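Long-range contacts in putative polyketide synthase (Streptomyces coelicolor, PDB 1U0M), which catalyses the iterative condensation of five malonyl-CoA units and the cyclisation of the resulting pentaketide to 1,3,6,8-tetrahydroxynaphthalene, a step in melanin biosynthesis: residues E83-V88 and V171-F175; A95-L101 and A202-R208; A46-I50 and S189-N193. All blocks are in the same frame, centred on the assembly; numbering follows the deposited sequence.

All three contacts join parts of the N-terminal chalcone/stilbene synthase domain. Interactions 1 and 2 share helix 73-99, whose successive parts lie first on strand 167-175 and then on strand 198-206, neighbours in the large mixed sheet; their centres are about 18 Å apart. Interaction 3 is a separate helix pair, with its centre about 26 Å from that of interaction 1 and 38 Å from that of interaction 2. Along the chain the segments run 46-50, 83-88, 95-101, 171-175, 189-193, 202-208. Helix 73-99 thus bridges two neighbouring strands of the sheet, while helix 187-195, in the connection between those strands, packs on the earlier helix 43-52.

Interaction 1 of 3, residues E83-V88 and V171-F175; sequences EAKSRV and VACEF
The phenyl ring of F175 lies against E83 CB and the backbone N of A84, with CE1 3.7 Å from E83 CB and 3.6 Å from A84 N; A84 N meets the ring at its edge. F175 takes chi1 m, and its CE1 also touches A84 CB at 3.9 Å, while CZ comes within 4.5 Å of R87 CD. Segment 83-88 is helical and segment 171-175 extended; their axes approach to 10.1 Å and their N-to-C directions make 134°. The register sets A84 against C173, CA atoms 7.2 Å apart. C173, with chi1 t, puts its SG 4.0 Å from A84 CB and 3.9 Å from V88 CG2. Further along, V88 and V171, both chi1 t, meet through their CG1 atoms at 3.9 Å. Contact between the segments is by van der Waals packing, mostly of apolar groups, without a hydrogen bond or salt bridge; within the helix R87 NE bonds E83 OE1 at 2.9 Å as a salt bridge, and R87 also pairs with E21. The CA-to-CB bonds of V171, C173 and F175 face the helix; A172 and E174 serve the other face of the strand, where E174 hydrogen-bonds S314, T115 and C114. L122 of helix 122-129 flanks A84 and V88. A helix laid on one face of a strand of the large mixed sheet is the layered alpha/beta packing of the thiolase fold.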
loop_
_atom_site.group_PDB
_atom_site.type_symbol
_atom_site.label_atom_id
_atom_site.label_comp_id
_atom_site.label_asym_id
_atom_site.label_seq_id
_atom_site.Cartn_x
_atom_site.Cartn_y
_atom_site.Cartn_z
ATOM N N GLU A 83 6.744 6.988 -17.625
ATOM C CA GLU A 83 7.003 8.338 -17.130
ATOM C C GLU A 83 7.613 8.360 -15.739
ATOM O O GLU A 83 8.348 9.280 -15.399
ATOM C CB GLU A 83 5.717 9.175 -17.125
ATOM C CG GLU A 83 5.124 9.485 -18.504
ATOM C CD GLU A 83 6.063 10.291 -19.388
ATOM O OE1 GLU A 83 6.867 11.086 -18.852
ATOM O OE2 GLU A 83 5.987 10.145 -20.623
ATOM N N ALA A 84 7.299 7.356 -14.932
ATOM C CA ALA A 84 7.830 7.293 -13.582
ATOM C C ALA A 84 9.276 6.787 -13.599
ATOM O O ALA A 84 10.107 7.195 -12.788
ATOM C CB ALA A 84 6.972 6.380 -12.738
ATOM N N LYS A 85 9.571 5.884 -14.522
ATOM C CA LYS A 85 10.920 5.358 -14.598
ATOM C C LYS A 85 11.883 6.403 -15.114
ATOM O O LYS A 85 12.995 6.510 -14.612
ATOM C CB LYS A 85 10.954 4.104 -15.463
ATOM C CG LYS A 85 10.469 2.894 -14.695
ATOM C CD LYS A 85 10.532 1.623 -15.511
ATOM C CE LYS A 85 10.204 0.419 -14.647
ATOM N NZ LYS A 85 9.780 -0.728 -15.479
ATOM N N SER A 86 11.449 7.198 -16.086
ATOM C CA SER A 86 12.303 8.249 -16.633
ATOM C C SER A 86 12.331 9.544 -15.818
ATOM O O SER A 86 13.141 10.425 -16.100
ATOM C CB SER A 86 11.902 8.573 -18.075
ATOM O OG SER A 86 10.519 8.839 -18.182
ATOM N N ARG A 87 11.480 9.670 -14.801
ATOM C CA ARG A 87 11.467 10.904 -14.016
ATOM C C ARG A 87 11.811 10.770 -12.527
ATOM O O ARG A 87 12.498 11.619 -11.964
ATOM C CB ARG A 87 10.102 11.595 -14.139
ATOM C CG ARG A 87 9.700 12.003 -15.546
ATOM C CD ARG A 87 8.327 12.649 -15.521
ATOM N NE ARG A 87 7.784 12.898 -16.851
ATOM C CZ ARG A 87 8.032 13.984 -17.570
ATOM N NH1 ARG A 87 8.826 14.933 -17.086
ATOM N NH2 ARG A 87 7.468 14.130 -18.766
ATOM N N VAL A 88 11.336 9.708 -11.886
ATOM C CA VAL A 88 11.573 9.536 -10.459
ATOM C C VAL A 88 13.042 9.598 -10.013
ATOM O O VAL A 88 13.378 10.346 -9.096
ATOM C CB VAL A 88 10.912 8.226 -9.956
ATOM C CG1 VAL A 88 11.162 8.046 -8.475
ATOM C CG2 VAL A 88 9.411 8.279 -10.211
ATOM N N VAL A 171 9.060 8.772 -1.320
ATOM C CA VAL A 171 8.881 9.131 -2.723
ATOM C C VAL A 171 7.405 9.219 -3.052
ATOM O O VAL A 171 6.652 8.284 -2.813
ATOM C CB VAL A 171 9.504 8.104 -3.678
ATOM C CG1 VAL A 171 9.240 8.523 -5.112
ATOM C CG2 VAL A 171 10.992 7.992 -3.423
ATOM N N ALA A 172 6.999 10.362 -3.589
ATOM C CA ALA A 172 5.618 10.578 -3.983
ATOM C C ALA A 172 5.599 10.775 -5.502
ATOM O O ALA A 172 6.278 11.645 -6.034
ATOM C CB ALA A 172 5.067 11.805 -3.274
ATOM N N CYS A 173 4.829 9.957 -6.201
ATOM C CA CYS A 173 4.742 10.061 -7.653
ATOM C C CYS A 173 3.274 10.135 -8.039
ATOM O O CYS A 173 2.538 9.171 -7.867
ATOM C CB CYS A 173 5.400 8.841 -8.304
ATOM S SG CYS A 173 5.580 8.963 -10.083
ATOM N N GLU A 174 2.848 11.275 -8.565
ATOM C CA GLU A 174 1.450 11.441 -8.926
ATOM C C GLU A 174 1.214 12.031 -10.314
ATOM O O GLU A 174 1.561 13.182 -10.591
ATOM C CB GLU A 174 0.756 12.295 -7.857
ATOM C CG GLU A 174 0.911 11.745 -6.434
ATOM C CD GLU A 174 0.032 10.518 -6.162
ATOM O OE1 GLU A 174 -0.384 9.860 -7.142
ATOM O OE2 GLU A 174 -0.238 10.210 -4.972
ATOM N N PHE A 175 0.611 11.224 -11.185
ATOM C CA PHE A 175 0.290 11.634 -12.550
ATOM C C PHE A 175 -1.236 11.648 -12.644
ATOM O O PHE A 175 -1.841 10.810 -13.337
ATOM C CB PHE A 175 0.862 10.614 -13.542
ATOM C CG PHE A 175 2.364 10.475 -13.494
ATOM C CD1 PHE A 175 2.964 9.237 -13.727
ATOM C CD2 PHE A 175 3.181 11.581 -13.258
ATOM C CE1 PHE A 175 4.357 9.096 -13.727
ATOM C CE2 PHE A 175 4.580 11.454 -13.255
ATOM C CZ PHE A 175 5.167 10.208 -13.492
#

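Interaction 2 of 3, residues A95-L101 and A202-R208; sequences ALDDAEL and AAVVRGR
Helix 95-99 runs along strand 202-206 with its axis 7.4 Å away and its direction 33° from the strand's, A95 set against A203 (CA-CA 5.4 Å) and A99 against V204 (CA-CA 6.1 Å). Small side chains allow this close approach. A95 CB touches A202 CB at 3.9 Å. V204, chi1 t, fills the centre: its CB lies 3.5 Å from A99 CB, and its CG2 is 4.2 Å from A95 CB and 4.1 Å from L96 CD2. L96 (m, t) starts away from the strand but brings its end back; L101 (m, m) sets CD2 4.3 Å from V204 CG1. The helix ends in a Schellman motif: E100, phi 62°, is C-prime, with L101 N to L96 O at 3.1 Å. Two arginines bring their guanidinium groups to this end. R206 (p, t, chi3 off-well at -123°) makes a weak bond from NH1 to A99 O at 2.8 Å, while its NH2 bonds G209 O. R208 (chi1 105° and chi2 -126°, both off-well) makes weak bonds from NH2 to A99 O and to E100 O, each 3.2 Å; the position of A99 O is less certain. E100 (m, t) brings OE1 3.9 Å from R206 NH1, a long salt bridge. The chemistry is therefore split: a tight apolar core, and at the helix C-terminus cationic groups beside carbonyl oxygens, where the poor angles of the weak bonds are consistent with a largely electrostatic attraction.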
loop_
_atom_site.group_PDB
_atom_site.type_symbol
_atom_site.label_atom_id
_atom_site.label_comp_id
_atom_site.label_asym_id
_atom_site.label_seq_id
_atom_site.Cartn_x
_atom_site.Cartn_y
_atom_site.Cartn_z
ATOM N N ALA A 95 17.307 14.520 -3.481
ATOM C CA ALA A 95 16.789 14.381 -2.125
ATOM C C ALA A 95 17.834 13.731 -1.226
ATOM O O ALA A 95 17.822 13.924 -0.013
ATOM C CB ALA A 95 15.511 13.548 -2.131
ATOM N N LEU A 96 18.719 12.939 -1.824
ATOM C CA LEU A 96 19.782 12.278 -1.077
ATOM C C LEU A 96 20.874 13.315 -0.850
ATOM O O LEU A 96 21.376 13.487 0.265
ATOM C CB LEU A 96 20.345 11.101 -1.875
ATOM C CG LEU A 96 19.407 9.907 -2.056
ATOM C CD1 LEU A 96 20.046 8.865 -2.955
ATOM C CD2 LEU A 96 19.085 9.315 -0.699
ATOM N N ASP A 97 21.222 14.014 -1.925
ATOM C CA ASP A 97 22.240 15.049 -1.874
ATOM C C ASP A 97 21.935 16.055 -0.764
ATOM O O ASP A 97 22.831 16.464 -0.029
ATOM C CB ASP A 97 22.330 15.751 -3.230
ATOM C CG ASP A 97 22.768 14.812 -4.348
ATOM O OD1 ASP A 97 23.133 13.657 -4.045
ATOM O OD2 ASP A 97 22.756 15.227 -5.526
ATOM N N ASP A 98 20.670 16.441 -0.633
ATOM C CA ASP A 98 20.267 17.395 0.400
ATOM C C ASP A 98 20.382 16.830 1.814
ATOM O O ASP A 98 20.900 17.491 2.715
ATOM C CB ASP A 98 18.831 17.862 0.163
ATOM C CG ASP A 98 18.731 18.904 -0.926
ATOM O OD1 ASP A 98 19.302 18.681 -2.014
ATOM O OD2 ASP A 98 18.074 19.943 -0.694
ATOM N N ALA A 99 19.885 15.616 2.016
ATOM C CA ALA A 99 19.955 14.994 3.333
ATOM C C ALA A 99 21.373 14.478 3.559
ATOM O O ALA A 99 21.745 14.089 4.668
ATOM C CB ALA A 99 18.953 13.854 3.427
ATOM N N GLU A 100 22.160 14.489 2.490
ATOM C CA GLU A 100 23.539 14.028 2.540
ATOM C C GLU A 100 23.614 12.550 2.907
ATOM O O GLU A 100 23.948 12.183 4.036
ATOM C CB GLU A 100 24.339 14.882 3.528
ATOM C CG GLU A 100 24.311 16.368 3.175
ATOM C CD GLU A 100 25.109 17.231 4.130
ATOM O OE1 GLU A 100 24.944 17.070 5.358
ATOM O OE2 GLU A 100 25.891 18.079 3.651
ATOM N N LEU A 101 23.267 11.717 1.928
ATOM C CA LEU A 101 23.290 10.266 2.045
ATOM C C LEU A 101 23.448 9.724 0.645
ATOM O O LEU A 101 23.251 10.436 -0.338
ATOM C CB LEU A 101 21.976 9.704 2.595
ATOM C CG LEU A 101 21.506 9.927 4.026
ATOM C CD1 LEU A 101 22.633 9.589 4.970
ATOM C CD2 LEU A 101 21.043 11.351 4.199
ATOM N N ALA A 202 10.295 13.669 -3.412
ATOM C CA ALA A 202 11.154 12.706 -2.723
ATOM C C ALA A 202 11.857 13.432 -1.585
ATOM O O ALA A 202 12.498 14.463 -1.797
ATOM C CB ALA A 202 12.184 12.129 -3.690
ATOM N N ALA A 203 11.732 12.897 -0.379
ATOM C CA ALA A 203 12.350 13.515 0.782
ATOM C C ALA A 203 12.923 12.460 1.701
ATOM O O ALA A 203 12.350 11.386 1.867
ATOM C CB ALA A 203 11.331 14.354 1.530
ATOM N N VAL A 204 14.062 12.771 2.301
ATOM C CA VAL A 204 14.695 11.831 3.200
ATOM C C VAL A 204 14.399 12.225 4.631
ATOM O O VAL A 204 14.217 13.402 4.938
ATOM C CB VAL A 204 16.208 11.809 2.994
ATOM C CG1 VAL A 204 16.817 10.671 3.799
ATOM C CG2 VAL A 204 16.523 11.662 1.518
ATOM N N VAL A 205 14.319 11.230 5.503
ATOM C CA VAL A 205 14.077 11.483 6.910
ATOM C C VAL A 205 15.137 10.734 7.697
ATOM O O VAL A 205 14.951 9.577 8.075
ATOM C CB VAL A 205 12.680 11.017 7.349
ATOM C CG1 VAL A 205 11.622 11.931 6.752
ATOM C CG2 VAL A 205 12.453 9.587 6.910
ATOM N N ARG A 206 16.264 11.401 7.916
ATOM C CA ARG A 206 17.365 10.811 8.657
ATOM C C ARG A 206 17.126 11.023 10.145
ATOM O O ARG A 206 16.897 12.145 10.593
ATOM C CB ARG A 206 18.690 11.448 8.225
ATOM C CG ARG A 206 18.800 12.931 8.532
ATOM C CD ARG A 206 19.924 13.597 7.742
ATOM N NE ARG A 206 20.905 14.261 8.601
ATOM C CZ ARG A 206 21.688 15.267 8.212
ATOM N NH1 ARG A 206 21.612 15.738 6.974
ATOM N NH2 ARG A 206 22.546 15.808 9.066
ATOM N N GLY A 207 17.147 9.930 10.898
ATOM C CA GLY A 207 16.942 10.013 12.331
ATOM C C GLY A 207 18.258 10.358 12.989
ATOM O O GLY A 207 18.295 10.913 14.086
ATOM N N ARG A 208 19.343 10.031 12.293
ATOM C CA ARG A 208 20.698 10.283 12.768
ATOM C C ARG A 208 20.842 11.709 13.288
ATOM O O ARG A 208 21.472 11.946 14.321
ATOM C CB ARG A 208 21.699 10.043 11.629
ATOM C CG ARG A 208 22.275 11.308 10.995
ATOM C CD ARG A 208 22.073 11.327 9.493
ATOM N NE ARG A 208 22.976 12.263 8.831
ATOM C CZ ARG A 208 22.957 12.521 7.526
ATOM N NH1 ARG A 208 22.075 11.917 6.750
ATOM N NH2 ARG A 208 23.826 13.372 6.994
#

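Interaction 3 of 3, residues A46-I50 and S189-N193; sequences ALRLI and SLLCN
This is helix-helix packing within the N-terminal part of the chalcone synthase-like thiolase fold, joining helix 43-52 to helix 187-195. Segments 46-50 and 189-193 are both alpha-helical, their axes approach to 9.1 Å and their directions differ by 38° (signed crossing angle -38°), so the two run roughly the same way. The register places I50 beside L191, CA atoms 5.7 Å apart. Around the pair, I50 also packs on M26 and L30 of helix 26-37, L190 touches H40, and N193 O accepts a hydrogen bond from R58. Backbone bonds stay within each helix: I50 N to A46 O is 3.0 Å and N193 N to S189 O is 2.9 Å. Apolar side-chain contacts make up most of the interface. L191 contributes the largest covered area; its chi1 of -110° lies between wells (chi2 m) and swings the branch toward the first helix, where CD2 meets L49 CD2 at a tight 3.2 Å and CD1 sits 4.3 Å from I50 CG1. L190 CD2 covers A46 CB at 3.7 Å, the small alanine leaving room for the leucine. Side-chain-to-backbone contacts complete the fit: L191 CD2 is 4.1 Å from A46 O, and its CD1 is 4.0 Å from I50 N. I50, with chi1 m and chi2 t, extends its end toward the second helix and rests CD1 3.4 Å from L190 O.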
loop_
_atom_site.group_PDB
_atom_site.type_symbol
_atom_site.label_atom_id
_atom_site.label_comp_id
_atom_site.label_asym_id
_atom_site.label_seq_id
_atom_site.Cartn_x
_atom_site.Cartn_y
_atom_site.Cartn_z
ATOM N N ALA A 46 -19.866 25.207 -13.200
ATOM C CA ALA A 46 -18.610 24.473 -13.268
ATOM C C ALA A 46 -17.439 25.417 -13.489
ATOM O O ALA A 46 -16.453 25.396 -12.741
ATOM C CB ALA A 46 -18.674 23.431 -14.389
ATOM N N LEU A 47 -17.553 26.248 -14.520
ATOM C CA LEU A 47 -16.506 27.214 -14.850
ATOM C C LEU A 47 -16.172 28.174 -13.703
ATOM O O LEU A 47 -14.998 28.463 -13.450
ATOM C CB LEU A 47 -16.919 28.010 -16.088
ATOM C CG LEU A 47 -16.523 27.453 -17.464
ATOM C CD1 LEU A 47 -16.374 25.950 -17.421
ATOM C CD2 LEU A 47 -17.564 27.865 -18.485
ATOM N N ARG A 48 -17.202 28.671 -13.019
ATOM C CA ARG A 48 -17.015 29.608 -11.912
ATOM C C ARG A 48 -16.221 28.957 -10.792
ATOM O O ARG A 48 -15.259 29.534 -10.269
ATOM C CB ARG A 48 -18.382 30.085 -11.378
ATOM C CG ARG A 48 -18.299 30.973 -10.120
ATOM C CD ARG A 48 -19.643 31.657 -9.802
ATOM N NE ARG A 48 -20.659 30.699 -9.379
ATOM C CZ ARG A 48 -20.696 30.132 -8.179
ATOM N NH1 ARG A 48 -19.783 30.432 -7.267
ATOM N NH2 ARG A 48 -21.630 29.242 -7.898
ATOM N N LEU A 49 -16.648 27.755 -10.418
ATOM C CA LEU A 49 -16.007 26.978 -9.362
ATOM C C LEU A 49 -14.532 26.778 -9.680
ATOM O O LEU A 49 -13.661 27.007 -8.840
ATOM C CB LEU A 49 -16.703 25.621 -9.228
ATOM C CG LEU A 49 -17.995 25.586 -8.390
ATOM C CD1 LEU A 49 -18.917 26.710 -8.802
ATOM C CD2 LEU A 49 -18.684 24.246 -8.563
ATOM N N ILE A 50 -14.258 26.359 -10.905
ATOM C CA ILE A 50 -12.885 26.146 -11.321
ATOM C C ILE A 50 -12.094 27.437 -11.202
ATOM O O ILE A 50 -11.050 27.486 -10.554
ATOM C CB ILE A 50 -12.828 25.636 -12.773
ATOM C CG1 ILE A 50 -13.396 24.212 -12.838
ATOM C CG2 ILE A 50 -11.389 25.654 -13.276
ATOM C CD1 ILE A 50 -13.510 23.656 -14.226
ATOM N N SER A 189 -16.835 16.167 -11.208
ATOM C CA SER A 189 -15.774 15.691 -12.094
ATOM C C SER A 189 -15.134 16.882 -12.789
ATOM O O SER A 189 -13.916 17.034 -12.771
ATOM C CB SER A 189 -16.346 14.721 -13.135
ATOM O OG SER A 189 -16.924 13.602 -12.497
ATOM N N LEU A 190 -15.974 17.717 -13.406
ATOM C CA LEU A 190 -15.516 18.916 -14.090
ATOM C C LEU A 190 -14.610 19.748 -13.188
ATOM O O LEU A 190 -13.588 20.270 -13.629
ATOM C CB LEU A 190 -16.712 19.746 -14.524
ATOM C CG LEU A 190 -17.381 19.326 -15.834
ATOM C CD1 LEU A 190 -17.689 17.853 -15.848
ATOM C CD2 LEU A 190 -18.631 20.155 -16.001
ATOM N N LEU A 191 -14.989 19.877 -11.924
ATOM C CA LEU A 191 -14.190 20.621 -10.973
ATOM C C LEU A 191 -12.812 19.992 -10.925
ATOM O O LEU A 191 -11.816 20.636 -11.228
ATOM C CB LEU A 191 -14.816 20.541 -9.583
ATOM C CG LEU A 191 -15.428 21.819 -9.030
ATOM C CD1 LEU A 191 -14.325 22.863 -8.869
ATOM C CD2 LEU A 191 -16.521 22.310 -9.984
ATOM N N CYS A 192 -12.783 18.716 -10.550
ATOM C CA CYS A 192 -11.555 17.956 -10.430
ATOM C C CYS A 192 -10.665 18.061 -11.651
ATOM O O CYS A 192 -9.446 18.123 -11.514
ATOM C CB CYS A 192 -11.866 16.493 -10.115
ATOM S SG CYS A 192 -12.498 16.238 -8.428
ATOM N N ASN A 193 -11.260 18.109 -12.837
ATOM C CA ASN A 193 -10.465 18.221 -14.044
ATOM C C ASN A 193 -9.728 19.562 -14.162
ATOM O O ASN A 193 -8.803 19.692 -14.972
ATOM C CB ASN A 193 -11.339 17.990 -15.281
ATOM C CG ASN A 193 -11.891 16.573 -15.353
ATOM O OD1 ASN A 193 -11.466 15.682 -14.604
ATOM N ND2 ASN A 193 -12.836 16.358 -16.261
#